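Mll8374 protein (Mesorhizobium loti, PDB 3B5E) probably hydrolyses carboxylic esters, as a carboxylesterase of the alpha/beta-hydrolase fold. Local coordinates at residues P11-T14 with P19-L22; L13-F18 with A103-L108. One frame throughout, in Å; residues are numbered along the deposited sequence.

Contact 1: P11-T14 with P19-L22; sequences PLLT and PYRL
Leu13 and Tyr20 face each other as an antiparallel hydrogen-bonded pair. Leu13 N gives its hydrogen to Tyr20 O at 2.7 Å, nearly straight at 168°, and Tyr20 N returns one to Leu13 O at 3.1 Å. The same carbonyl takes a CA-H...O contact from Pro19 CA, 3.4 Å from Leu13 O. Two residues from that pair, a water donates to Pro11 O and accepts from Leu22 N.

Leu13 CB sits over one face of the Tyr20 ring, a CH-pi contact 4.2 Å from the centroid, while Leu13 CD1 reaches Tyr20 CE2 at 3.7 Å. Tyr20 CG lies between the backbone N and the carbonyl carbon (chi1 71°), which turns the ring back under Leu13 CB although its own CB leads away. Leu12 lies alongside the Pro19 ring, with Leu12 CD1 3.9 Å from Pro19 CB.

Leu12 N lies over one face of the Arg21 guanidinium, whose NH1 bonds to Ser10 O and whose NE pairs with Glu43. A leucine in place of Tyr20 would lack ring and hydroxyl, and would probably leave His106 NE2 and Arg105 NH1 short of a shared partner. Backbone bonds thus fix the pairing, and ring and guanidinium anchor it to the fold beyond.

Contact 2: L13-F18 with A103-L108; sequences LTDLAF and AKRHGL
Arg105 and Asp15 meet in an end-on salt bridge, reached by a long arm from the last turn of helix 85-106. At the root of that arm, CB points toward the 13-18 loop, and CG stands anti to the backbone N, which starts the chain outward from the helix. CG also lies over the centre of the ring of its own neighbour His106, 3.5 Å above the plane. The chain runs straight on through CD and then bends at chi3 (-83°), and this turn presents the two terminal nitrogens to the loop. Beyond the bend, Arg105 CZ lies 3.8 Å from Leu16 CD2.

At the tip, NH1 donates to Asp15 OD1 at 3.0 Å along an almost straight line, with the oxygen in the guanidinium plane. NH2 reaches Asp15 OD2, also at 3.0 Å, but at a more bent 142° and with the oxygen tilted from that plane. The two flat groups are turned 44° apart, and both oxygens are approached from above the carboxylate plane. NH1 has a second partner in the hydroxyl of Tyr20.

Leu16 covers one guanidinium face: its CG is 3.6 Å from NH1 of Arg105, and its CD2 is 3.7 Å from NH2. The leucine and arginine side chains run antiparallel past one another, and Leu16 also packs on Phe98 and Glu101 of the same helix. A bidentate Arg-Asp salt bridge, one face of the guanidinium covered by Leu16, ties the loop before strand 20-23 to the C-terminal end of helix 85-106 at the surface of what is probably an alpha/beta-hydrolase fold.

In the fold
Contacts 1 and 2 share Leu13 and Thr14, and their centres lie 8 Å apart. The hydroxyl of Tyr20 joins them: Tyr20 OH is 2.6 Å from His106 NE2 and 3.2 Å from Arg105 NH1, both probable hydrogen bonds. Leu22 CD2 packs against His106 ND1 at 3.3 Å. The N-terminal segment is therefore held both to strand 20-23, one of the two edge strands of the main sheet, and to the end of helix 85-106. Each contact is centred about 17 Å from the centre of the chain, at the surface. Neither includes Ser119, His199 or Asp169, the probable catalytic triad, whose serine probably sits on the nucleophile elbow of the GxSxG sequence after strand 113-118.

Contact 1: P11-T14 with P19-L22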
# COMPACT_ATOMS: atom_id res chain seq x y z
N PRO A 11 17.74 10.78 2.62
CA PRO A 11 17.04 12.05 2.61
C PRO A 11 15.77 11.93 1.75
O PRO A 11 15.65 11.01 0.94
CB PRO A 11 18.04 12.99 1.93
CG PRO A 11 18.78 12.08 1.01
CD PRO A 11 18.99 10.85 1.85
N LEU A 12 14.84 12.87 1.93
CA LEU A 12 13.67 12.99 1.06
C LEU A 12 14.10 13.43 -0.35
O LEU A 12 14.69 14.49 -0.52
CB LEU A 12 12.64 13.97 1.63
CG LEU A 12 11.26 13.94 0.97
CD1 LEU A 12 10.47 12.66 1.35
CD2 LEU A 12 10.50 15.24 1.34
N LEU A 13 13.83 12.58 -1.33
CA LEU A 13 14.15 12.83 -2.71
C LEU A 13 12.91 13.38 -3.38
O LEU A 13 11.82 12.83 -3.22
CB LEU A 13 14.62 11.53 -3.38
CG LEU A 13 15.78 10.81 -2.69
CD1 LEU A 13 16.06 9.44 -3.34
CD2 LEU A 13 17.07 11.68 -2.66
N THR A 14 13.06 14.48 -4.13
CA THR A 14 11.91 15.24 -4.56
C THR A 14 11.83 15.52 -6.07
O THR A 14 10.99 16.29 -6.50
CB THR A 14 11.83 16.59 -3.78
OG1 THR A 14 13.01 17.35 -4.03
CG2 THR A 14 11.70 16.35 -2.28
N PRO A 19 7.31 12.63 -3.54
CA PRO A 19 8.51 12.59 -2.71
C PRO A 19 8.69 11.21 -2.07
O PRO A 19 7.71 10.51 -1.82
CB PRO A 19 8.26 13.66 -1.64
CG PRO A 19 7.06 14.39 -2.06
CD PRO A 19 6.27 13.49 -2.95
N TYR A 20 9.94 10.80 -1.88
CA TYR A 20 10.24 9.50 -1.30
C TYR A 20 11.61 9.43 -0.68
O TYR A 20 12.50 10.20 -1.04
CB TYR A 20 10.06 8.35 -2.31
CG TYR A 20 11.10 8.33 -3.39
CD1 TYR A 20 11.08 9.27 -4.42
CD2 TYR A 20 12.13 7.41 -3.35
CE1 TYR A 20 12.07 9.27 -5.42
CE2 TYR A 20 13.12 7.39 -4.32
CZ TYR A 20 13.09 8.32 -5.34
OH TYR A 20 14.11 8.26 -6.28
N ARG A 21 11.77 8.47 0.23
CA ARG A 21 13.06 8.10 0.77
C ARG A 21 13.36 6.66 0.32
O ARG A 21 12.43 5.82 0.23
CB ARG A 21 13.04 8.15 2.29
CG ARG A 21 12.81 9.51 2.85
CD ARG A 21 12.71 9.42 4.35
NE ARG A 21 12.35 10.72 4.92
CZ ARG A 21 13.19 11.69 5.27
NH1 ARG A 21 14.51 11.55 5.17
NH2 ARG A 21 12.71 12.82 5.76
N LEU A 22 14.64 6.39 0.08
CA LEU A 22 15.12 5.08 -0.34
C LEU A 22 16.02 4.51 0.75
O LEU A 22 17.11 5.05 0.98
CB LEU A 22 15.90 5.15 -1.66
CG LEU A 22 16.23 3.80 -2.34
CD1 LEU A 22 14.95 3.07 -2.87
CD2 LEU A 22 17.25 3.97 -3.43
O HOH W 1 16.51 8.59 0.22

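Contact 2: L13-F18 with A103-L108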
# COMPACT_ATOMS: atom_id res chain seq x y z
N LEU A 13 13.83 12.58 -1.33
CA LEU A 13 14.15 12.83 -2.71
C LEU A 13 12.91 13.38 -3.38
O LEU A 13 11.82 12.83 -3.22
CB LEU A 13 14.62 11.53 -3.38
CG LEU A 13 15.78 10.81 -2.69
CD1 LEU A 13 16.06 9.44 -3.34
CD2 LEU A 13 17.07 11.68 -2.66
N THR A 14 13.06 14.48 -4.13
CA THR A 14 11.91 15.24 -4.56
C THR A 14 11.83 15.52 -6.07
O THR A 14 10.99 16.29 -6.50
CB THR A 14 11.83 16.59 -3.78
OG1 THR A 14 13.01 17.35 -4.03
CG2 THR A 14 11.70 16.35 -2.28
N ASP A 15 12.68 14.90 -6.87
CA ASP A 15 12.63 15.17 -8.31
C ASP A 15 11.76 14.22 -9.13
O ASP A 15 11.61 14.43 -10.34
CB ASP A 15 14.03 15.23 -8.91
CG ASP A 15 14.86 14.05 -8.54
OD1 ASP A 15 14.42 13.27 -7.67
OD2 ASP A 15 15.97 13.94 -9.08
N LEU A 16 11.15 13.21 -8.51
CA LEU A 16 10.15 12.38 -9.19
C LEU A 16 8.75 12.88 -8.80
O LEU A 16 8.61 13.83 -8.05
CB LEU A 16 10.37 10.89 -8.88
CG LEU A 16 11.72 10.30 -9.29
CD1 LEU A 16 11.80 8.78 -9.06
CD2 LEU A 16 12.02 10.65 -10.74
N ALA A 17 7.71 12.24 -9.32
CA ALA A 17 6.33 12.74 -9.15
C ALA A 17 5.86 12.76 -7.69
O ALA A 17 5.06 13.61 -7.33
CB ALA A 17 5.37 11.91 -10.01
N PHE A 18 6.37 11.83 -6.88
CA PHE A 18 6.05 11.74 -5.45
C PHE A 18 7.33 11.88 -4.66
O PHE A 18 8.34 11.31 -5.04
CB PHE A 18 5.40 10.38 -5.11
CG PHE A 18 3.99 10.25 -5.60
CD1 PHE A 18 3.72 10.14 -6.97
CD2 PHE A 18 2.92 10.28 -4.72
CE1 PHE A 18 2.41 10.05 -7.42
CE2 PHE A 18 1.63 10.17 -5.18
CZ PHE A 18 1.38 10.08 -6.52
N ALA A 103 11.52 2.55 -10.16
CA ALA A 103 12.13 1.25 -10.48
C ALA A 103 13.31 1.36 -11.45
O ALA A 103 14.38 0.74 -11.26
CB ALA A 103 11.06 0.28 -11.01
N LYS A 104 13.14 2.17 -12.49
CA LYS A 104 14.21 2.40 -13.46
C LYS A 104 15.43 3.08 -12.80
O LYS A 104 16.59 2.69 -13.01
CB LYS A 104 13.71 3.28 -14.63
CG LYS A 104 12.98 2.54 -15.74
N ARG A 105 15.15 4.09 -12.00
CA ARG A 105 16.20 4.87 -11.39
C ARG A 105 17.08 4.05 -10.42
O ARG A 105 18.31 4.25 -10.36
CB ARG A 105 15.59 6.07 -10.66
CG ARG A 105 16.60 6.76 -9.81
CD ARG A 105 16.01 7.94 -9.16
NE ARG A 105 16.01 9.11 -10.02
CZ ARG A 105 15.61 10.31 -9.61
NH1 ARG A 105 15.17 10.48 -8.34
NH2 ARG A 105 15.63 11.32 -10.45
N HIS A 106 16.46 3.16 -9.66
CA HIS A 106 17.15 2.43 -8.59
C HIS A 106 17.32 0.93 -8.87
O HIS A 106 17.77 0.18 -8.00
CB HIS A 106 16.42 2.67 -7.28
CG HIS A 106 16.31 4.12 -6.91
ND1 HIS A 106 17.41 4.89 -6.56
CD2 HIS A 106 15.24 4.95 -6.83
CE1 HIS A 106 17.01 6.11 -6.26
NE2 HIS A 106 15.70 6.18 -6.43
N GLY A 107 16.99 0.50 -10.07
CA GLY A 107 17.10 -0.91 -10.45
C GLY A 107 16.18 -1.82 -9.65
O GLY A 107 16.56 -2.94 -9.30
N LEU A 108 14.96 -1.35 -9.34
CA LEU A 108 14.04 -2.14 -8.54
C LEU A 108 13.44 -3.23 -9.41
O LEU A 108 13.07 -2.99 -10.54
CB LEU A 108 12.95 -1.29 -7.93
CG LEU A 108 13.38 -0.08 -7.08
CD1 LEU A 108 12.20 0.72 -6.58
CD2 LEU A 108 14.33 -0.52 -5.93